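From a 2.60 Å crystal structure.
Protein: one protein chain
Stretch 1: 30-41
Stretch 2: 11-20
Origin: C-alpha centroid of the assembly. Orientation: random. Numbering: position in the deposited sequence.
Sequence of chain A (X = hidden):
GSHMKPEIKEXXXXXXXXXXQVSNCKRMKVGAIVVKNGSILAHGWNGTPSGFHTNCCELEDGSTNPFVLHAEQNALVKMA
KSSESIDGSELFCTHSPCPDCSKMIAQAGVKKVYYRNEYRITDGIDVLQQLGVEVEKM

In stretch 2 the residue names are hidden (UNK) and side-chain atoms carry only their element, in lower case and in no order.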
ATOM      1  N   VAL A  30      -3.697   4.687 -29.576  1.00 49.29           N
ATOM      2  CA  VAL A  30      -2.499   4.443 -28.773  1.00 42.92           C
ATOM      3  C   VAL A  30      -2.826   3.576 -27.560  1.00 41.59           C
ATOM      4  O   VAL A  30      -3.883   3.722 -26.934  1.00 39.34           O
ATOM      5  CB  VAL A  30      -1.900   5.775 -28.268  1.00 41.68           C
ATOM      6  CG1 VAL A  30      -0.499   5.569 -27.701  1.00 37.98           C
ATOM      7  CG2 VAL A  30      -1.875   6.799 -29.392  1.00 42.23           C
ATOM      8  N   GLY A  31      -1.921   2.668 -27.231  1.00 37.47           N
ATOM      9  CA  GLY A  31      -2.068   1.876 -26.029  1.00 33.18           C
ATOM     10  C   GLY A  31      -0.822   2.010 -25.192  1.00 34.85           C
ATOM     11  O   GLY A  31       0.258   2.201 -25.723  1.00 37.40           O
ATOM     12  N   ALA A  32      -0.971   1.929 -23.877  1.00 38.29           N
ATOM     13  CA  ALA A  32       0.189   1.899 -22.983  1.00 37.46           C
ATOM     14  C   ALA A  32       0.003   0.846 -21.887  1.00 37.70           C
ATOM     15  O   ALA A  32      -1.114   0.493 -21.539  1.00 34.31           O
ATOM     16  CB  ALA A  32       0.468   3.285 -22.380  1.00 31.92           C
ATOM     17  N   ILE A  33       1.122   0.346 -21.374  1.00 41.73           N
ATOM     18  CA  ILE A  33       1.173  -0.714 -20.369  1.00 38.67           C
ATOM     19  C   ILE A  33       2.301  -0.382 -19.400  1.00 40.25           C
ATOM     20  O   ILE A  33       3.418  -0.131 -19.830  1.00 38.47           O
ATOM     21  CB  ILE A  33       1.483  -2.068 -21.034  1.00 40.07           C
ATOM     22  CG1 ILE A  33       0.233  -2.625 -21.685  1.00 44.72           C
ATOM     23  CG2 ILE A  33       1.948  -3.078 -20.040  1.00 40.02           C
ATOM     24  CD1 ILE A  33      -0.816  -3.008 -20.695  1.00 42.80           C
ATOM     25  N   VAL A  34       2.006  -0.356 -18.100  1.00 33.33           N
ATOM     26  CA  VAL A  34       3.058  -0.218 -17.095  1.00 32.20           C
ATOM     27  C   VAL A  34       3.490  -1.584 -16.562  1.00 32.20           C
ATOM     28  O   VAL A  34       2.665  -2.415 -16.190  1.00 33.12           O
ATOM     29  CB  VAL A  34       2.674   0.758 -15.951  1.00 29.55           C
ATOM     30  CG1 VAL A  34       3.720   0.727 -14.847  1.00 27.06           C
ATOM     31  CG2 VAL A  34       2.557   2.178 -16.496  1.00 26.53           C
ATOM     32  N   VAL A  35       4.795  -1.830 -16.565  1.00 28.03           N
ATOM     33  CA  VAL A  35       5.320  -3.089 -16.059  1.00 26.61           C
ATOM     34  C   VAL A  35       6.370  -2.846 -14.990  1.00 30.00           C
ATOM     35  O   VAL A  35       7.226  -1.984 -15.132  1.00 31.30           O
ATOM     36  CB  VAL A  35       5.902  -3.965 -17.188  1.00 28.76           C
ATOM     37  CG1 VAL A  35       6.403  -5.284 -16.624  1.00 27.34           C
ATOM     38  CG2 VAL A  35       4.853  -4.205 -18.263  1.00 22.66           C
ATOM     39  N   LYS A  36       6.287  -3.600 -13.905  1.00 36.57           N
ATOM     40  CA  LYS A  36       7.274  -3.511 -12.839  1.00 33.17           C
ATOM     41  C   LYS A  36       7.373  -4.852 -12.131  1.00 34.97           C
ATOM     42  O   LYS A  36       6.358  -5.514 -11.877  1.00 32.72           O
ATOM     43  CB  LYS A  36       6.878  -2.409 -11.869  1.00 33.72           C
ATOM     44  CG  LYS A  36       7.875  -2.107 -10.798  1.00 39.12           C
ATOM     45  CD  LYS A  36       7.384  -0.932 -10.001  1.00 41.35           C
ATOM     46  CE  LYS A  36       8.208  -0.699  -8.754  1.00 43.48           C
ATOM     47  NZ  LYS A  36       7.520   0.251  -7.818  1.00 45.55           N
ATOM     48  N   ASN A  37       8.605  -5.259 -11.832  1.00 41.45           N
ATOM     49  CA  ASN A  37       8.866  -6.524 -11.141  1.00 42.62           C
ATOM     50  C   ASN A  37       8.131  -7.729 -11.724  1.00 40.17           C
ATOM     51  O   ASN A  37       7.608  -8.557 -10.987  1.00 38.80           O
ATOM     52  CB  ASN A  37       8.517  -6.402  -9.663  1.00 40.28           C
ATOM     53  CG  ASN A  37       9.182  -5.209  -9.002  1.00 48.31           C
ATOM     54  OD1 ASN A  37      10.245  -4.753  -9.435  1.00 54.71           O
ATOM     55  ND2 ASN A  37       8.553  -4.689  -7.953  1.00 45.00           N
ATOM     56  N   GLY A  38       8.083  -7.814 -13.046  1.00 39.32           N
ATOM     57  CA  GLY A  38       7.450  -8.937 -13.714  1.00 33.05           C
ATOM     58  C   GLY A  38       5.936  -8.903 -13.721  1.00 34.01           C
ATOM     59  O   GLY A  38       5.290  -9.911 -13.952  1.00 36.80           O
ATOM     60  N   SER A  39       5.363  -7.740 -13.479  1.00 37.78           N
ATOM     61  CA  SER A  39       3.929  -7.647 -13.412  1.00 34.85           C
ATOM     62  C   SER A  39       3.379  -6.387 -14.091  1.00 36.65           C
ATOM     63  O   SER A  39       3.894  -5.283 -13.891  1.00 39.29           O
ATOM     64  CB  SER A  39       3.506  -7.696 -11.953  1.00 38.73           C
ATOM     65  OG  SER A  39       2.104  -7.560 -11.840  1.00 46.43           O
ATOM     66  N   ILE A  40       2.331  -6.560 -14.894  1.00 36.67           N
ATOM     67  CA  ILE A  40       1.567  -5.422 -15.401  1.00 37.86           C
ATOM     68  C   ILE A  40       0.862  -4.741 -14.235  1.00 33.14           C
ATOM     69  O   ILE A  40       0.269  -5.408 -13.402  1.00 32.89           O
ATOM     70  CB  ILE A  40       0.491  -5.860 -16.415  1.00 38.53           C
ATOM     71  CG1 ILE A  40       1.118  -6.642 -17.556  1.00 34.14           C
ATOM     72  CG2 ILE A  40      -0.268  -4.657 -16.960  1.00 32.37           C
ATOM     73  CD1 ILE A  40       0.097  -7.174 -18.516  1.00 33.18           C
ATOM     74  N   LEU A  41       0.925  -3.420 -14.173  1.00 29.89           N
ATOM     75  CA  LEU A  41       0.286  -2.703 -13.085  1.00 26.12           C
ATOM     76  C   LEU A  41      -0.805  -1.769 -13.566  1.00 26.44           C
ATOM     77  O   LEU A  41      -1.678  -1.400 -12.804  1.00 41.16           O
ATOM     78  CB  LEU A  41       1.314  -1.910 -12.292  1.00 27.88           C
ATOM     79  CG  LEU A  41       2.471  -2.715 -11.730  1.00 33.73           C
ATOM     80  CD1 LEU A  41       3.400  -1.751 -11.043  1.00 33.71           C
ATOM     81  CD2 LEU A  41       2.003  -3.843 -10.800  1.00 31.39           C
ATOM     82  N   UNK A  11       5.319  -9.711 -25.821  1.00 37.78           N
ATOM     83  CA  UNK A  11       3.970  -9.913 -25.293  1.00 40.47           C
ATOM     84  C   UNK A  11       3.427  -8.633 -24.653  1.00 37.70           C
ATOM     85  O   UNK A  11       2.240  -8.334 -24.762  1.00 35.21           O
ATOM     86  c   UNK A  11       3.935 -11.066 -24.307  1.00 38.91           C
ATOM     87  N   UNK A  12       4.309  -7.881 -24.006  1.00 37.62           N
ATOM     88  CA  UNK A  12       3.949  -6.577 -23.459  1.00 38.68           C
ATOM     89  C   UNK A  12       3.529  -5.605 -24.549  1.00 35.75           C
ATOM     90  O   UNK A  12       2.485  -4.971 -24.450  1.00 33.78           O
ATOM     91  c   UNK A  12       5.103  -5.991 -22.649  1.00 36.11           C
ATOM     92  c   UNK A  12       5.344  -6.724 -21.355  1.00 36.62           C
ATOM     93  c   UNK A  12       5.787  -8.076 -18.969  1.00 38.00           C
ATOM     94  c   UNK A  12       6.637  -6.951 -20.886  1.00 38.29           C
ATOM     95  o   UNK A  12       5.990  -8.750 -17.785  1.00 37.75           O
ATOM     96  c   UNK A  12       6.862  -7.618 -19.696  1.00 34.99           C
ATOM     97  c   UNK A  12       4.284  -7.199 -20.605  1.00 33.04           C
ATOM     98  c   UNK A  12       4.494  -7.859 -19.421  1.00 37.12           C
ATOM     99  N   UNK A  13       4.344  -5.494 -25.592  1.00 38.96           N
ATOM    100  CA  UNK A  13       4.021  -4.584 -26.678  1.00 40.33           C
ATOM    101  C   UNK A  13       2.730  -4.989 -27.357  1.00 39.25           C
ATOM    102  O   UNK A  13       1.914  -4.146 -27.699  1.00 45.38           O
ATOM    103  c   UNK A  13       6.437  -1.236 -27.524  1.00 36.54           C
ATOM    104  c   UNK A  13       5.149  -4.500 -27.704  1.00 41.00           C
ATOM    105  s   UNK A  13       4.762  -1.749 -27.884  1.00 39.70           S
ATOM    106  c   UNK A  13       4.987  -3.354 -28.686  1.00 35.30           C
ATOM    107  N   UNK A  14       2.518  -6.277 -27.538  1.00 37.18           N
ATOM    108  CA  UNK A  14       1.278  -6.701 -28.170  1.00 41.21           C
ATOM    109  C   UNK A  14       0.047  -6.424 -27.313  1.00 41.19           C
ATOM    110  O   UNK A  14      -1.062  -6.321 -27.828  1.00 46.34           O
ATOM    111  n   UNK A  14       2.986 -11.818 -31.284  1.00 74.18           N
ATOM    112  c   UNK A  14       1.348  -8.170 -28.568  1.00 43.48           C
ATOM    113  c   UNK A  14       2.052  -8.391 -29.890  1.00 48.55           C
ATOM    114  c   UNK A  14       1.800  -9.793 -30.399  1.00 55.69           C
ATOM    115  c   UNK A  14       2.980 -10.318 -31.219  1.00 74.27           C
ATOM    116  N   UNK A  15       0.249  -6.299 -26.009  1.00 36.25           N
ATOM    117  CA  UNK A  15      -0.842  -6.039 -25.092  1.00 33.70           C
ATOM    118  C   UNK A  15      -1.204  -4.576 -25.198  1.00 32.80           C
ATOM    119  O   UNK A  15      -2.372  -4.216 -25.319  1.00 29.48           O
ATOM    120  c   UNK A  15      -1.584  -6.044 -22.667  1.00 32.50           C
ATOM    121  c   UNK A  15      -0.450  -6.386 -23.648  1.00 36.25           C
ATOM    122  o   UNK A  15      -0.153  -7.784 -23.557  1.00 32.20           O
ATOM    123  N   UNK A  16      -0.189  -3.730 -25.163  1.00 35.79           N
ATOM    124  CA  UNK A  16      -0.394  -2.323 -25.442  1.00 36.96           C
ATOM    125  C   UNK A  16      -1.147  -2.153 -26.776  1.00 40.79           C
ATOM    126  O   UNK A  16      -2.030  -1.310 -26.887  1.00 41.48           O
ATOM    127  c   UNK A  16       0.928  -1.599 -25.465  1.00 33.66           C
ATOM    128  N   UNK A  17      -0.810  -2.970 -27.773  1.00 41.97           N
ATOM    129  CA  UNK A  17      -1.517  -2.961 -29.050  1.00 41.99           C
ATOM    130  C   UNK A  17      -2.966  -3.413 -28.947  1.00 45.31           C
ATOM    131  O   UNK A  17      -3.840  -2.839 -29.596  1.00 46.13           O
ATOM    132  o   UNK A  17       0.626  -5.148 -32.036  1.00 57.63           O
ATOM    133  c   UNK A  17       1.168  -4.109 -31.587  1.00 54.17           C
ATOM    134  o   UNK A  17       2.357  -3.822 -31.810  1.00 48.06           O
ATOM    135  c   UNK A  17      -0.806  -3.830 -30.073  1.00 42.46           C
ATOM    136  c   UNK A  17       0.355  -3.150 -30.740  1.00 49.21           C
ATOM    137  N   UNK A  18      -3.216  -4.455 -28.161  1.00 42.39           N
ATOM    138  CA  UNK A  18      -4.580  -4.900 -27.873  1.00 40.73           C
ATOM    139  C   UNK A  18      -5.411  -3.751 -27.340  1.00 44.16           C
ATOM    140  O   UNK A  18      -6.584  -3.593 -27.683  1.00 48.58           O
ATOM    141  c   UNK A  18      -4.660  -8.322 -26.094  1.00 48.36           C
ATOM    142  c   UNK A  18      -5.091  -7.351 -27.164  1.00 48.50           C
ATOM    143  c   UNK A  18      -4.547  -7.781 -28.512  1.00 52.46           C
ATOM    144  c   UNK A  18      -4.561  -5.979 -26.803  1.00 39.42           C
ATOM    145  N   UNK A  19      -4.804  -2.938 -26.489  1.00 43.27           N
ATOM    146  CA  UNK A  19      -5.548  -1.852 -25.877  1.00 46.54           C
ATOM    147  C   UNK A  19      -5.633  -0.593 -26.708  1.00 47.46           C
ATOM    148  O   UNK A  19      -6.551   0.184 -26.529  1.00 52.00           O
ATOM    149  c   UNK A  19      -5.096  -4.568 -22.168  1.00 47.27           C
ATOM    150  c   UNK A  19      -6.817  -2.584 -23.012  1.00 52.95           C
ATOM    151  c   UNK A  19      -6.395  -4.545 -21.693  1.00 47.78           C
ATOM    152  c   UNK A  19      -5.511  -2.597 -23.481  1.00 46.21           C
ATOM    153  c   UNK A  19      -5.052  -1.571 -24.465  1.00 43.84           C
ATOM    154  c   UNK A  19      -7.258  -3.547 -22.115  1.00 52.30           C
ATOM    155  c   UNK A  19      -4.662  -3.603 -23.059  1.00 42.78           C
ATOM    156  N   UNK A  20      -4.700  -0.394 -27.632  1.00 41.62           N
ATOM    157  CA  UNK A  20      -4.809   0.748 -28.534  1.00 42.11           C
ATOM    158  C   UNK A  20      -6.091   0.642 -29.349  1.00 45.51           C
ATOM    159  O   UNK A  20      -6.704   1.652 -29.681  1.00 51.25           O
ATOM    160  o   UNK A  20      -3.489  -0.243 -30.333  1.00 39.48           O
ATOM    161  c   UNK A  20      -3.595   0.866 -29.463  1.00 37.64           C
TER

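Position 11 carries a single side-chain carbon, which makes it alanine. Ala11 makes no contact with stretch 1; its carbonyl oxygen accepts a hydrogen bond from the side-chain oxygen of position 15. Position 12 has one carbon leading to a six-carbon ring that bears one oxygen; the ring lies against Val35 and Ile40, and the oxygen comes near Gly38. This is tyrosine. The CA-to-CB bond of Tyr12 points sideways, yet the end of the side chain comes nearer to stretch 1. Val35 CG2 sits over one face, 3.8 Å from the centroid of the Tyr12 ring and 9° off its normal, a CH-pi contact, while Ile40 CG1 packs obliquely at 4.0 Å from Tyr12 CE1. The hydroxyl forms no hydrogen bond to stretch 1; Tyr12 OH lies 3.7 Å from Val35 CG1 and 4.1 Å from Gly38 O, near the type I' turn from Lys36 to Ser39.

Position 13 is an unbranched run of two carbons, a sulfur and a carbon, hence methionine, and Met13 points away. Position 14 has four carbons in a row ending in nitrogen: lysine, exposed and out of reach of the strands. At position 15 one carbon carries an oxygen and a carbon, and the fork lies against Ile33. Shape alone leaves that fork open to valine, but the oxygen makes it threonine. Thr15 points toward the strand and divides its branches: Thr15 CG2 meets Ile33 CD1 at 3.7 Å, while Thr15 OG1 turns back to donate to Ala11 O at 2.7 Å, so the polar atom is satisfied within its own helix.

Position 16 again shows one carbon, lying against Ile33: alanine. Ala16 CB is 4.0 Å from Ile33 CG1, and the backbone comes close as well, Ala16 N lying 3.7 Å from Ile33 CG1. Position 17 has three carbons, the third carrying two oxygens; with no nitrogen among them this is glutamate, and Glu17 points away from the strand. Position 18, four carbons forked at the second, is leucine, and Leu18 also makes no contact. Position 19 has one carbon and a six-carbon ring without oxygen, so it is phenylalanine; although Phe19 points toward stretch 1, its side chain stays just beyond contact distance, and its contacts come from its backbone. Position 20 is one carbon and one oxygen, the carbon lying against Gly31 and Val30: serine. Ser20 CB lies 3.3 Å from Gly31 N, and Ser20 OG donates to Glu17 O at 2.7 Å.

The contact works without a single hydrogen bond between the stretches. Helix and strand axes approach to 6.1 Å at 135°, and the nearest pair of CA atoms is Gly31 CA and Ser20 CA, 3.9 Å apart. Glycine permits it: Gly31 CA points a hydrogen at Ala16 O, 3.3 Å away, whereas an ideal CB on Gly31 would stand 1.8 Å from Ala16 O. A second such contact joins Ser20 CA to Val30 O at 3.5 Å. Farther along the strand the partners grow, from small Ala16 and Thr15 against Ile33 to the Tyr12 ring against Val35, with Ile40 from strand 39-41 beside it. The rule is graded size: bare backbone at Gly31, small side chains next, an aromatic ring beyond.

Stretch 2, residues 11-20: AYMKTAELFS
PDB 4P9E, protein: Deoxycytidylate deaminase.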